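Local coordinates for 5-carboxymethyl-2-hydroxymuconate semialdehyde dehydrogenase (Thermus thermophilus, PDB 2D4E), which probably catalyses the NAD-dependent oxidation of 5-carboxymethyl-2-hydroxymuconate semialdehyde to the corresponding acid, at residues 280-285 / 314-319; 440-445 / 462-467; 93-98 / 215-220. All coordinates share one frame; numbering follows the deposited sequence.

Contact 1: 280-285 / 314-319; sequences VFADAD and EEKIFE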
ATOM      1  N   VAL C 280     -25.682  14.688 -19.180  1.00 18.71           N
ATOM      2  CA  VAL C 280     -26.287  15.763 -18.414  1.00 18.47           C
ATOM      3  C   VAL C 280     -27.706  15.400 -18.027  1.00 18.35           C
ATOM      4  O   VAL C 280     -28.564  15.191 -18.891  1.00 26.55           O
ATOM      5  CB  VAL C 280     -26.309  17.076 -19.212  1.00 18.18           C
ATOM      6  CG1 VAL C 280     -26.907  18.192 -18.359  1.00 18.29           C
ATOM      7  CG2 VAL C 280     -24.886  17.443 -19.644  1.00 17.28           C
ATOM      8  N   PHE C 281     -27.945  15.314 -16.723  1.00 19.54           N
ATOM      9  CA  PHE C 281     -29.268  14.986 -16.202  1.00 21.89           C
ATOM     10  C   PHE C 281     -30.034  16.256 -15.845  1.00 24.03           C
ATOM     11  O   PHE C 281     -29.440  17.282 -15.496  1.00 18.26           O
ATOM     12  CB  PHE C 281     -29.140  14.083 -14.978  1.00 20.74           C
ATOM     13  CG  PHE C 281     -28.735  12.678 -15.309  1.00 23.44           C
ATOM     14  CD1 PHE C 281     -29.699  11.701 -15.550  1.00 19.91           C
ATOM     15  CD2 PHE C 281     -27.386  12.334 -15.412  1.00 20.61           C
ATOM     16  CE1 PHE C 281     -29.326  10.398 -15.891  1.00 20.68           C
ATOM     17  CE2 PHE C 281     -27.000  11.036 -15.751  1.00 24.62           C
ATOM     18  CZ  PHE C 281     -27.974  10.064 -15.992  1.00 21.92           C
ATOM     19  N   ALA C 282     -31.356  16.173 -15.933  1.00 22.36           N
ATOM     20  CA  ALA C 282     -32.222  17.307 -15.646  1.00 21.72           C
ATOM     21  C   ALA C 282     -32.047  17.914 -14.254  1.00 21.90           C
ATOM     22  O   ALA C 282     -32.372  19.077 -14.048  1.00 21.50           O
ATOM     23  CB  ALA C 282     -33.672  16.896 -15.853  1.00 20.20           C
ATOM     24  N   ASP C 283     -31.518  17.143 -13.308  1.00 22.33           N
ATOM     25  CA  ASP C 283     -31.361  17.629 -11.935  1.00 21.65           C
ATOM     26  C   ASP C 283     -30.009  18.257 -11.604  1.00 22.34           C
ATOM     27  O   ASP C 283     -29.765  18.633 -10.460  1.00 23.88           O
ATOM     28  CB  ASP C 283     -31.608  16.478 -10.956  1.00 23.02           C
ATOM     29  CG  ASP C 283     -30.393  15.568 -10.811  1.00 29.42           C
ATOM     30  OD1 ASP C 283     -29.605  15.470 -11.776  1.00 22.82           O
ATOM     31  OD2 ASP C 283     -30.229  14.945  -9.739  1.00 32.24           O
ATOM     32  N   ALA C 284     -29.133  18.371 -12.589  1.00 22.77           N
ATOM     33  CA  ALA C 284     -27.809  18.922 -12.342  1.00 23.68           C
ATOM     34  C   ALA C 284     -27.774  20.436 -12.395  1.00 21.71           C
ATOM     35  O   ALA C 284     -28.752  21.082 -12.762  1.00 24.26           O
ATOM     36  CB  ALA C 284     -26.821  18.355 -13.352  1.00 21.64           C
ATOM     37  N   ASP C 285     -26.641  20.996 -11.996  1.00 21.70           N
ATOM     38  CA  ASP C 285     -26.448  22.438 -12.064  1.00 23.32           C
ATOM     39  C   ASP C 285     -26.225  22.648 -13.563  1.00 22.07           C
ATOM     40  O   ASP C 285     -25.122  22.428 -14.067  1.00 18.30           O
ATOM     41  CB  ASP C 285     -25.196  22.837 -11.285  1.00 24.18           C
ATOM     42  CG  ASP C 285     -24.956  24.327 -11.301  1.00 21.30           C
ATOM     43  OD1 ASP C 285     -25.217  24.953 -12.347  1.00 27.59           O
ATOM     44  OD2 ASP C 285     -24.496  24.868 -10.276  1.00 27.45           O
ATOM     45  N   GLU C 314     -30.636  14.256 -21.051  1.00 15.62           N
ATOM     46  CA  GLU C 314     -31.936  13.686 -20.711  1.00 19.20           C
ATOM     47  C   GLU C 314     -32.991  14.399 -21.560  1.00 22.99           C
ATOM     48  O   GLU C 314     -32.978  15.626 -21.682  1.00 20.58           O
ATOM     49  CB  GLU C 314     -32.218  13.878 -19.221  1.00 17.98           C
ATOM     50  CG  GLU C 314     -33.368  13.039 -18.688  1.00 22.98           C
ATOM     51  CD  GLU C 314     -33.455  13.068 -17.168  1.00 28.09           C
ATOM     52  OE1 GLU C 314     -32.596  13.718 -16.521  1.00 28.61           O
ATOM     53  OE2 GLU C 314     -34.382  12.433 -16.620  1.00 29.53           O
ATOM     54  N   GLU C 315     -33.893  13.617 -22.147  1.00 23.77           N
ATOM     55  CA  GLU C 315     -34.936  14.130 -23.029  1.00 24.77           C
ATOM     56  C   GLU C 315     -35.705  15.367 -22.587  1.00 26.18           C
ATOM     57  O   GLU C 315     -35.851  16.311 -23.367  1.00 24.69           O
ATOM     58  CB  GLU C 315     -35.933  13.016 -23.360  1.00 26.90           C
ATOM     59  CG  GLU C 315     -35.333  11.890 -24.186  1.00 40.87           C
ATOM     60  CD  GLU C 315     -36.342  10.814 -24.546  1.00 49.55           C
ATOM     61  OE1 GLU C 315     -35.945   9.832 -25.213  1.00 48.91           O
ATOM     62  OE2 GLU C 315     -37.527  10.945 -24.163  1.00 51.79           O
ATOM     63  N   LYS C 316     -36.194  15.370 -21.348  1.00 27.01           N
ATOM     64  CA  LYS C 316     -36.990  16.490 -20.849  1.00 28.48           C
ATOM     65  C   LYS C 316     -36.304  17.851 -20.889  1.00 28.25           C
ATOM     66  O   LYS C 316     -36.965  18.875 -20.732  1.00 24.90           O
ATOM     67  CB  LYS C 316     -37.482  16.207 -19.423  1.00 31.68           C
ATOM     68  CG  LYS C 316     -36.383  16.174 -18.366  1.00 39.70           C
ATOM     69  CD  LYS C 316     -36.942  15.959 -16.959  1.00 39.96           C
ATOM     70  CE  LYS C 316     -37.504  14.556 -16.781  1.00 46.32           C
ATOM     71  NZ  LYS C 316     -37.951  14.303 -15.377  1.00 46.73           N
ATOM     72  N   ILE C 317     -34.989  17.877 -21.090  1.00 26.01           N
ATOM     73  CA  ILE C 317     -34.271  19.150 -21.154  1.00 21.90           C
ATOM     74  C   ILE C 317     -33.411  19.250 -22.401  1.00 22.64           C
ATOM     75  O   ILE C 317     -32.671  20.219 -22.577  1.00 22.24           O
ATOM     76  CB  ILE C 317     -33.337  19.352 -19.950  1.00 25.05           C
ATOM     77  CG1 ILE C 317     -32.329  18.197 -19.874  1.00 25.95           C
ATOM     78  CG2 ILE C 317     -34.154  19.490 -18.679  1.00 23.95           C
ATOM     79  CD1 ILE C 317     -31.094  18.507 -19.048  1.00 23.54           C
ATOM     80  N   PHE C 318     -33.514  18.251 -23.269  1.00 18.15           N
ATOM     81  CA  PHE C 318     -32.717  18.218 -24.486  1.00 25.37           C
ATOM     82  C   PHE C 318     -32.818  19.488 -25.334  1.00 26.42           C
ATOM     83  O   PHE C 318     -31.806  20.119 -25.645  1.00 24.84           O
ATOM     84  CB  PHE C 318     -33.102  16.990 -25.323  1.00 20.32           C
ATOM     85  CG  PHE C 318     -32.152  16.705 -26.445  1.00 20.85           C
ATOM     86  CD1 PHE C 318     -32.280  17.358 -27.667  1.00 16.20           C
ATOM     87  CD2 PHE C 318     -31.105  15.806 -26.268  1.00 21.62           C
ATOM     88  CE1 PHE C 318     -31.375  17.120 -28.703  1.00 24.58           C
ATOM     89  CE2 PHE C 318     -30.192  15.556 -27.294  1.00 20.40           C
ATOM     90  CZ  PHE C 318     -30.324  16.214 -28.514  1.00 23.71           C
ATOM     91  N   GLU C 319     -34.040  19.861 -25.699  1.00 31.17           N
ATOM     92  CA  GLU C 319     -34.265  21.046 -26.522  1.00 27.59           C
ATOM     93  C   GLU C 319     -33.647  22.318 -25.953  1.00 25.24           C
ATOM     94  O   GLU C 319     -32.917  23.032 -26.647  1.00 23.65           O
ATOM     95  CB  GLU C 319     -35.767  21.260 -26.735  1.00 29.27           C
ATOM     96  CG  GLU C 319     -36.172  21.208 -28.193  1.00 46.68           C
ATOM     97  CD  GLU C 319     -35.704  19.931 -28.875  1.00 53.08           C
ATOM     98  OE1 GLU C 319     -36.262  18.853 -28.580  1.00 60.26           O
ATOM     99  OE2 GLU C 319     -34.767  20.002 -29.699  1.00 59.16           O
TER
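Glu314, the last residue of strand 310-314, supplies one partner to each of the two hydrogen bonds here. Its backbone N donates to Val280 O at 3.1 Å, nearly along the C=O axis. Its side chain reaches the same segment two residues further on: CG stands anti to the backbone N (chi1 -166°) and the chain runs extended, so that OE1 accepts from Ala282 N at 2.8 Å. That bond is almost straight (174° at the hydrogen), although the N-H meets the carboxylate from above its plane. The same OE1 lies 3.4 Å from Ala282 CB and 3.7 Å from Phe281 CD1, with the carboxylate steeply tilted to the Phe281 ring (75°). The carboxylate thus receives a peptide N-H just where strand 277-280 gives way to a type I turn, Phe281 to Ala284, leading into helix 286-298; strand, helix and strand 310-314 form a beta-alpha-beta crossover in the mixed sheet. Farther on, Lys316, its CG in the crowded position between backbone N and carbonyl carbon, lays CD against Ala282 CB at 3.6 Å. Ile317, its CG1 likewise placed, touches Ala282 with both branches: CD1 at Ala282 CA (3.8 Å), CG2 at Ala282 CB (3.9 Å). Ile317 also packs on Leu286 of helix 286-298.

Contact 2: 440-445 / 462-467; sequences YVFTRD and YLNSHN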
ATOM      1  N   TYR C 440     -17.951  12.067 -18.418  1.00 20.05           N
ATOM      2  CA  TYR C 440     -18.329  13.190 -17.564  1.00 16.80           C
ATOM      3  C   TYR C 440     -19.804  13.075 -17.182  1.00 19.94           C
ATOM      4  O   TYR C 440     -20.678  12.930 -18.048  1.00 20.27           O
ATOM      5  CB  TYR C 440     -18.074  14.511 -18.293  1.00 15.12           C
ATOM      6  CG  TYR C 440     -16.663  14.632 -18.828  1.00 15.70           C
ATOM      7  CD1 TYR C 440     -16.288  13.992 -20.009  1.00 15.04           C
ATOM      8  CD2 TYR C 440     -15.689  15.349 -18.127  1.00 17.95           C
ATOM      9  CE1 TYR C 440     -14.983  14.059 -20.482  1.00 13.47           C
ATOM     10  CE2 TYR C 440     -14.373  15.422 -18.588  1.00 14.27           C
ATOM     11  CZ  TYR C 440     -14.027  14.775 -19.764  1.00 19.25           C
ATOM     12  OH  TYR C 440     -12.729  14.832 -20.224  1.00 16.80           O
ATOM     13  N   VAL C 441     -20.085  13.143 -15.887  1.00 16.59           N
ATOM     14  CA  VAL C 441     -21.449  13.013 -15.415  1.00 16.03           C
ATOM     15  C   VAL C 441     -21.913  14.242 -14.652  1.00 21.45           C
ATOM     16  O   VAL C 441     -21.274  14.674 -13.694  1.00 20.31           O
ATOM     17  CB  VAL C 441     -21.596  11.792 -14.502  1.00 17.42           C
ATOM     18  CG1 VAL C 441     -23.062  11.576 -14.150  1.00 14.84           C
ATOM     19  CG2 VAL C 441     -21.003  10.561 -15.187  1.00 16.86           C
ATOM     20  N   PHE C 442     -23.033  14.802 -15.092  1.00 19.53           N
ATOM     21  CA  PHE C 442     -23.597  15.972 -14.453  1.00 21.69           C
ATOM     22  C   PHE C 442     -24.976  15.651 -13.884  1.00 17.70           C
ATOM     23  O   PHE C 442     -25.955  15.497 -14.616  1.00 19.75           O
ATOM     24  CB  PHE C 442     -23.665  17.128 -15.453  1.00 19.16           C
ATOM     25  CG  PHE C 442     -22.322  17.525 -16.005  1.00 20.34           C
ATOM     26  CD1 PHE C 442     -21.783  16.866 -17.105  1.00 19.77           C
ATOM     27  CD2 PHE C 442     -21.572  18.528 -15.391  1.00 16.57           C
ATOM     28  CE1 PHE C 442     -20.512  17.199 -17.588  1.00 20.76           C
ATOM     29  CE2 PHE C 442     -20.299  18.866 -15.865  1.00 18.54           C
ATOM     30  CZ  PHE C 442     -19.768  18.202 -16.965  1.00 13.11           C
ATOM     31  N   THR C 443     -25.027  15.537 -12.564  1.00 19.68           N
ATOM     32  CA  THR C 443     -26.252  15.237 -11.835  1.00 17.66           C
ATOM     33  C   THR C 443     -25.958  15.591 -10.381  1.00 23.82           C
ATOM     34  O   THR C 443     -24.809  15.498  -9.942  1.00 22.13           O
ATOM     35  CB  THR C 443     -26.608  13.734 -11.926  1.00 25.69           C
ATOM     36  OG1 THR C 443     -27.900  13.509 -11.351  1.00 19.17           O
ATOM     37  CG2 THR C 443     -25.569  12.884 -11.171  1.00 18.40           C
ATOM     38  N   ARG C 444     -26.979  16.007  -9.638  1.00 23.42           N
ATOM     39  CA  ARG C 444     -26.779  16.359  -8.239  1.00 26.06           C
ATOM     40  C   ARG C 444     -27.060  15.173  -7.321  1.00 21.01           C
ATOM     41  O   ARG C 444     -26.679  15.186  -6.154  1.00 25.60           O
ATOM     42  CB  ARG C 444     -27.683  17.528  -7.829  1.00 22.11           C
ATOM     43  CG  ARG C 444     -27.259  18.911  -8.317  1.00 29.29           C
ATOM     44  CD  ARG C 444     -28.048  19.970  -7.538  1.00 33.16           C
ATOM     45  NE  ARG C 444     -27.716  21.356  -7.868  1.00 33.91           N
ATOM     46  CZ  ARG C 444     -28.299  22.064  -8.832  1.00 29.81           C
ATOM     47  NH1 ARG C 444     -29.249  21.523  -9.583  1.00 27.85           N
ATOM     48  NH2 ARG C 444     -27.949  23.328  -9.028  1.00 25.12           N
ATOM     49  N   ASP C 445     -27.718  14.148  -7.849  1.00 22.72           N
ATOM     50  CA  ASP C 445     -28.059  12.980  -7.045  1.00 24.36           C
ATOM     51  C   ASP C 445     -26.849  12.125  -6.669  1.00 25.36           C
ATOM     52  O   ASP C 445     -26.171  11.563  -7.531  1.00 24.19           O
ATOM     53  CB  ASP C 445     -29.097  12.125  -7.771  1.00 21.16           C
ATOM     54  CG  ASP C 445     -29.671  11.035  -6.885  1.00 28.48           C
ATOM     55  OD1 ASP C 445     -29.163   9.891  -6.915  1.00 30.91           O
ATOM     56  OD2 ASP C 445     -30.628  11.330  -6.141  1.00 25.87           O
ATOM     57  N   TYR C 462     -15.384  12.020 -14.419  1.00 17.64           N
ATOM     58  CA  TYR C 462     -15.446  13.311 -13.755  1.00 16.87           C
ATOM     59  C   TYR C 462     -16.902  13.605 -13.429  1.00 16.59           C
ATOM     60  O   TYR C 462     -17.773  13.572 -14.305  1.00 18.55           O
ATOM     61  CB  TYR C 462     -14.871  14.402 -14.660  1.00 15.21           C
ATOM     62  CG  TYR C 462     -13.394  14.222 -14.918  1.00 18.05           C
ATOM     63  CD1 TYR C 462     -12.440  14.754 -14.045  1.00 18.78           C
ATOM     64  CD2 TYR C 462     -12.948  13.466 -16.003  1.00 18.20           C
ATOM     65  CE1 TYR C 462     -11.075  14.532 -14.249  1.00 19.65           C
ATOM     66  CE2 TYR C 462     -11.596  13.240 -16.216  1.00 19.04           C
ATOM     67  CZ  TYR C 462     -10.665  13.776 -15.337  1.00 18.37           C
ATOM     68  OH  TYR C 462      -9.330  13.554 -15.560  1.00 25.57           O
ATOM     69  N   LEU C 463     -17.162  13.873 -12.157  1.00 14.86           N
ATOM     70  CA  LEU C 463     -18.507  14.171 -11.705  1.00 16.91           C
ATOM     71  C   LEU C 463     -18.671  15.668 -11.519  1.00 20.83           C
ATOM     72  O   LEU C 463     -17.930  16.296 -10.764  1.00 21.08           O
ATOM     73  CB  LEU C 463     -18.794  13.447 -10.388  1.00 16.89           C
ATOM     74  CG  LEU C 463     -18.655  11.920 -10.426  1.00 18.80           C
ATOM     75  CD1 LEU C 463     -18.959  11.341  -9.048  1.00 18.95           C
ATOM     76  CD2 LEU C 463     -19.600  11.347 -11.478  1.00 14.39           C
ATOM     77  N   ASN C 464     -19.632  16.236 -12.239  1.00 21.35           N
ATOM     78  CA  ASN C 464     -19.941  17.660 -12.159  1.00 21.50           C
ATOM     79  C   ASN C 464     -18.796  18.634 -12.389  1.00 19.59           C
ATOM     80  O   ASN C 464     -18.681  19.654 -11.702  1.00 18.10           O
ATOM     81  CB  ASN C 464     -20.613  17.960 -10.820  1.00 19.76           C
ATOM     82  CG  ASN C 464     -21.932  17.231 -10.672  1.00 21.65           C
ATOM     83  OD1 ASN C 464     -22.684  17.101 -11.639  1.00 16.08           O
ATOM     84  ND2 ASN C 464     -22.225  16.758  -9.461  1.00 15.76           N
ATOM     85  N   SER C 465     -17.958  18.335 -13.373  1.00 20.74           N
ATOM     86  CA  SER C 465     -16.851  19.220 -13.689  1.00 20.54           C
ATOM     87  C   SER C 465     -16.219  18.831 -15.003  1.00 22.71           C
ATOM     88  O   SER C 465     -16.524  17.783 -15.568  1.00 19.45           O
ATOM     89  CB  SER C 465     -15.772  19.162 -12.607  1.00 26.19           C
ATOM     90  OG  SER C 465     -14.831  18.144 -12.895  1.00 27.77           O
ATOM     91  N   HIS C 466     -15.333  19.698 -15.480  1.00 20.37           N
ATOM     92  CA  HIS C 466     -14.601  19.448 -16.705  1.00 21.56           C
ATOM     93  C   HIS C 466     -13.374  18.624 -16.296  1.00 23.69           C
ATOM     94  O   HIS C 466     -13.248  18.218 -15.139  1.00 19.98           O
ATOM     95  CB  HIS C 466     -14.169  20.771 -17.335  1.00 23.91           C
ATOM     96  CG  HIS C 466     -13.398  21.654 -16.406  1.00 16.54           C
ATOM     97  ND1 HIS C 466     -13.923  22.117 -15.219  1.00 19.92           N
ATOM     98  CD2 HIS C 466     -12.135  22.137 -16.475  1.00 13.70           C
ATOM     99  CE1 HIS C 466     -13.016  22.848 -14.595  1.00 16.23           C
ATOM    100  NE2 HIS C 466     -11.922  22.876 -15.336  1.00 15.08           N
ATOM    101  N   ASN C 467     -12.474  18.391 -17.240  1.00 23.99           N
ATOM    102  CA  ASN C 467     -11.271  17.603 -16.997  1.00 22.57           C
ATOM    103  C   ASN C 467     -10.257  18.334 -16.102  1.00 22.54           C
ATOM    104  O   ASN C 467      -9.550  19.227 -16.565  1.00 26.60           O
ATOM    105  CB  ASN C 467     -10.631  17.254 -18.346  1.00 24.83           C
ATOM    106  CG  ASN C 467      -9.632  16.122 -18.245  1.00 28.08           C
ATOM    107  OD1 ASN C 467      -8.575  16.258 -17.625  1.00 28.74           O
ATOM    108  ND2 ASN C 467      -9.967  14.989 -18.849  1.00 26.09           N
TER
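Backbone hydrogen bonds pair strands 440-442 and 462-463 in parallel. Val441 uses both its backbone groups: its N donates to Tyr462 O at 2.8 Å, and its O accepts from Asn464 N at 2.7 Å, both nearly along the C=O axes. Where the strands end, the Asn464 amide continues the pairing by gripping both polar backbone atoms of Thr443. OD1 receives Thr443 N on a lone pair at 3.0 Å, while ND2 donates to Thr443 O at 2.9 Å from above that carbonyl plane. A second side-chain amide bonds the tip of Tyr440: Asn467 ND2 gives a nearly straight bond (175°) to Tyr440 OH at 3.1 Å, and this hydroxyl also bonds Thr306 O. Among the apolar contacts, Tyr440 and Tyr462 share one face of the sheet, side by side with planes 16° apart, but slid so far that the rings barely overlap; Tyr440 CE2 meets Tyr462 CD2 at 3.5 Å. Asn467 CA sits over the centre of the Tyr462 ring. On the opposite face, Val441 CB touches Leu463 CD2 (3.7 Å). Helix 446-455 connects these neighbouring parallel strands in a beta-alpha-beta unit, and Tyr462 pairs in parallel with a strand of the second subunit, extending the sheet across the interface.

Contact 3: 93-98 / 215-220; sequences LRIAEL and ADLPPG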
ATOM      1  N   LEU C  93      14.890  18.115 -11.623  1.00 19.53           N
ATOM      2  CA  LEU C  93      14.615  19.447 -11.097  1.00 24.63           C
ATOM      3  C   LEU C  93      15.317  20.527 -11.926  1.00 23.91           C
ATOM      4  O   LEU C  93      14.810  21.643 -12.069  1.00 20.58           O
ATOM      5  CB  LEU C  93      15.057  19.542  -9.636  1.00 21.78           C
ATOM      6  CG  LEU C  93      14.215  18.715  -8.663  1.00 26.56           C
ATOM      7  CD1 LEU C  93      14.767  18.881  -7.254  1.00 23.54           C
ATOM      8  CD2 LEU C  93      12.755  19.168  -8.734  1.00 22.94           C
ATOM      9  N   ARG C  94      16.485  20.188 -12.468  1.00 19.09           N
ATOM     10  CA  ARG C  94      17.239  21.125 -13.293  1.00 21.63           C
ATOM     11  C   ARG C  94      16.512  21.314 -14.624  1.00 25.31           C
ATOM     12  O   ARG C  94      16.424  22.426 -15.152  1.00 23.45           O
ATOM     13  CB  ARG C  94      18.650  20.586 -13.541  1.00 24.22           C
ATOM     14  CG  ARG C  94      19.518  21.465 -14.431  1.00 21.75           C
ATOM     15  CD  ARG C  94      19.619  22.890 -13.901  1.00 26.29           C
ATOM     16  NE  ARG C  94      20.564  23.677 -14.692  1.00 28.24           N
ATOM     17  CZ  ARG C  94      20.566  25.005 -14.761  1.00 28.05           C
ATOM     18  NH1 ARG C  94      19.666  25.714 -14.086  1.00 23.00           N
ATOM     19  NH2 ARG C  94      21.469  25.623 -15.516  1.00 22.18           N
ATOM     20  N   ILE C  95      16.001  20.211 -15.160  1.00 17.79           N
ATOM     21  CA  ILE C  95      15.263  20.231 -16.411  1.00 19.66           C
ATOM     22  C   ILE C  95      14.003  21.079 -16.237  1.00 18.83           C
ATOM     23  O   ILE C  95      13.684  21.898 -17.091  1.00 21.81           O
ATOM     24  CB  ILE C  95      14.877  18.789 -16.845  1.00 19.15           C
ATOM     25  CG1 ILE C  95      16.133  18.032 -17.284  1.00 14.76           C
ATOM     26  CG2 ILE C  95      13.866  18.826 -17.985  1.00 20.75           C
ATOM     27  CD1 ILE C  95      15.894  16.567 -17.593  1.00 16.44           C
ATOM     28  N   ALA C  96      13.302  20.887 -15.121  1.00 17.64           N
ATOM     29  CA  ALA C  96      12.086  21.643 -14.836  1.00 20.59           C
ATOM     30  C   ALA C  96      12.434  23.125 -14.739  1.00 27.27           C
ATOM     31  O   ALA C  96      11.698  23.989 -15.224  1.00 21.96           O
ATOM     32  CB  ALA C  96      11.467  21.169 -13.534  1.00 10.67           C
ATOM     33  N   GLU C  97      13.567  23.409 -14.103  1.00 25.85           N
ATOM     34  CA  GLU C  97      14.025  24.780 -13.943  1.00 25.92           C
ATOM     35  C   GLU C  97      14.314  25.415 -15.303  1.00 24.56           C
ATOM     36  O   GLU C  97      13.913  26.550 -15.564  1.00 26.95           O
ATOM     37  CB  GLU C  97      15.282  24.804 -13.064  1.00 28.45           C
ATOM     38  CG  GLU C  97      15.889  26.180 -12.858  1.00 31.28           C
ATOM     39  CD  GLU C  97      17.029  26.172 -11.846  1.00 38.50           C
ATOM     40  OE1 GLU C  97      18.001  25.402 -12.026  1.00 33.01           O
ATOM     41  OE2 GLU C  97      16.952  26.950 -10.869  1.00 43.73           O
ATOM     42  N   LEU C  98      15.000  24.676 -16.171  1.00 25.72           N
ATOM     43  CA  LEU C  98      15.343  25.177 -17.499  1.00 18.61           C
ATOM     44  C   LEU C  98      14.144  25.311 -18.436  1.00 22.74           C
ATOM     45  O   LEU C  98      14.134  26.182 -19.307  1.00 19.56           O
ATOM     46  CB  LEU C  98      16.426  24.299 -18.130  1.00 16.78           C
ATOM     47  CG  LEU C  98      17.786  24.429 -17.429  1.00 18.98           C
ATOM     48  CD1 LEU C  98      18.800  23.492 -18.066  1.00 14.73           C
ATOM     49  CD2 LEU C  98      18.266  25.882 -17.513  1.00 20.61           C
ATOM     50  N   ALA C 215      20.889  20.976 -19.374  1.00 23.45           N
ATOM     51  CA  ALA C 215      20.795  20.441 -18.019  1.00 22.06           C
ATOM     52  C   ALA C 215      21.970  19.496 -17.802  1.00 23.03           C
ATOM     53  O   ALA C 215      22.185  18.995 -16.702  1.00 23.16           O
ATOM     54  CB  ALA C 215      19.474  19.693 -17.829  1.00 15.00           C
ATOM     55  N   ASP C 216      22.715  19.258 -18.878  1.00 23.44           N
ATOM     56  CA  ASP C 216      23.900  18.403 -18.875  1.00 26.57           C
ATOM     57  C   ASP C 216      23.659  16.918 -18.582  1.00 27.12           C
ATOM     58  O   ASP C 216      24.456  16.277 -17.897  1.00 27.68           O
ATOM     59  CB  ASP C 216      24.943  18.975 -17.903  1.00 27.94           C
ATOM     60  CG  ASP C 216      26.296  18.279 -18.011  1.00 33.80           C
ATOM     61  OD1 ASP C 216      26.735  17.991 -19.146  1.00 32.81           O
ATOM     62  OD2 ASP C 216      26.925  18.031 -16.959  1.00 39.16           O
ATOM     63  N   LEU C 217      22.565  16.365 -19.101  1.00 25.39           N
ATOM     64  CA  LEU C 217      22.297  14.943 -18.900  1.00 25.33           C
ATOM     65  C   LEU C 217      23.453  14.186 -19.544  1.00 26.35           C
ATOM     66  O   LEU C 217      24.018  14.644 -20.536  1.00 25.84           O
ATOM     67  CB  LEU C 217      21.000  14.518 -19.591  1.00 24.47           C
ATOM     68  CG  LEU C 217      19.630  14.694 -18.931  1.00 28.65           C
ATOM     69  CD1 LEU C 217      18.573  14.061 -19.843  1.00 19.69           C
ATOM     70  CD2 LEU C 217      19.603  14.028 -17.556  1.00 15.76           C
ATOM     71  N   PRO C 218      23.833  13.028 -18.986  1.00 24.94           N
ATOM     72  CA  PRO C 218      24.936  12.280 -19.592  1.00 22.87           C
ATOM     73  C   PRO C 218      24.597  11.906 -21.036  1.00 28.83           C
ATOM     74  O   PRO C 218      23.427  11.722 -21.380  1.00 27.52           O
ATOM     75  CB  PRO C 218      25.063  11.063 -18.688  1.00 21.47           C
ATOM     76  CG  PRO C 218      24.694  11.621 -17.354  1.00 22.36           C
ATOM     77  CD  PRO C 218      23.470  12.451 -17.681  1.00 26.48           C
ATOM     78  N   PRO C 219      25.622  11.791 -21.899  1.00 27.07           N
ATOM     79  CA  PRO C 219      25.429  11.440 -23.309  1.00 24.55           C
ATOM     80  C   PRO C 219      24.730  10.098 -23.457  1.00 24.12           C
ATOM     81  O   PRO C 219      25.090   9.136 -22.788  1.00 29.35           O
ATOM     82  CB  PRO C 219      26.856  11.381 -23.859  1.00 26.78           C
ATOM     83  CG  PRO C 219      27.639  12.251 -22.920  1.00 29.06           C
ATOM     84  CD  PRO C 219      27.054  11.906 -21.579  1.00 25.32           C
ATOM     85  N   GLY C 220      23.739  10.036 -24.337  1.00 23.17           N
ATOM     86  CA  GLY C 220      23.032   8.791 -24.564  1.00 21.64           C
ATOM     87  C   GLY C 220      21.792   8.578 -23.715  1.00 21.29           C
ATOM     88  O   GLY C 220      20.929   7.780 -24.075  1.00 22.41           O
TER
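Ala215 sits where helix 203-214 ends in a Schellman motif, with Asp216 at positive phi (65°), and it is the residue most deeply covered by the facing helix 85-101. Helix 203-214 links the parallel strands 193-196 and 222-224 in a beta-alpha-beta crossover of the five-stranded sheet, consistent with the Rossmann-like NAD-binding domain of aldehyde dehydrogenases. The Ala215 methyl group points at helix 85-101 and is met there by three side chains. Ile95, with CG1 anti to its carbonyl carbon, sets that CG1 3.8 Å from Ala215 CB. Its CD1 reaches on past the alanine to Leu217 CD1 at 4.3 Å, so one isoleucine touches both Ala215 and Leu217; Leu212 and Phe132 cover it as well. Leu98, one helical turn along, lays its CD1 over the backbone of Ala215, 3.5 Å from Ala215 N and 3.9 Å from Ala215 CB. No hydrogen bond crosses between the two segments; the contact is apolar packing. Arg94 contributes with its aliphatic part: CG, anti to the backbone N, touches Ala215 CB at 3.8 Å, and the chain then bends at chi2 (55°), carrying the charged end along its own helix. An alanine here would remove both that methylene and the guanidinium, and would probably leave Ala215 less well covered and Glu97 without its salt bridge. Leu98 CD2 lies against one face of the guanidinium, toward its rim, while Arg94 NH1 meets Glu97 OE1 at 2.7 Å, nearly in the guanidinium plane.

Contacts 1 and 2 belong to one mixed sheet and touch directly, with Phe281 N probably bonded to Phe442 O (2.9 Å) and Asp283 OD1 to Thr443 OG1 (2.6 Å). Contact 3 lies on the opposite side of the chain's centre, its centre about 51 Å from that of contact 1 and 39 Å from that of contact 2, beside the parallel sheet. Contact 2 is buried and meets two other subunits; contact 1 is partly buried toward the surface, and no other chain touches it. In both, polar side chains continue backbone pairing beyond strand ends. Contact 3, also buried, joins helix to turn by apolar packing, with its salt bridge confined to one helix.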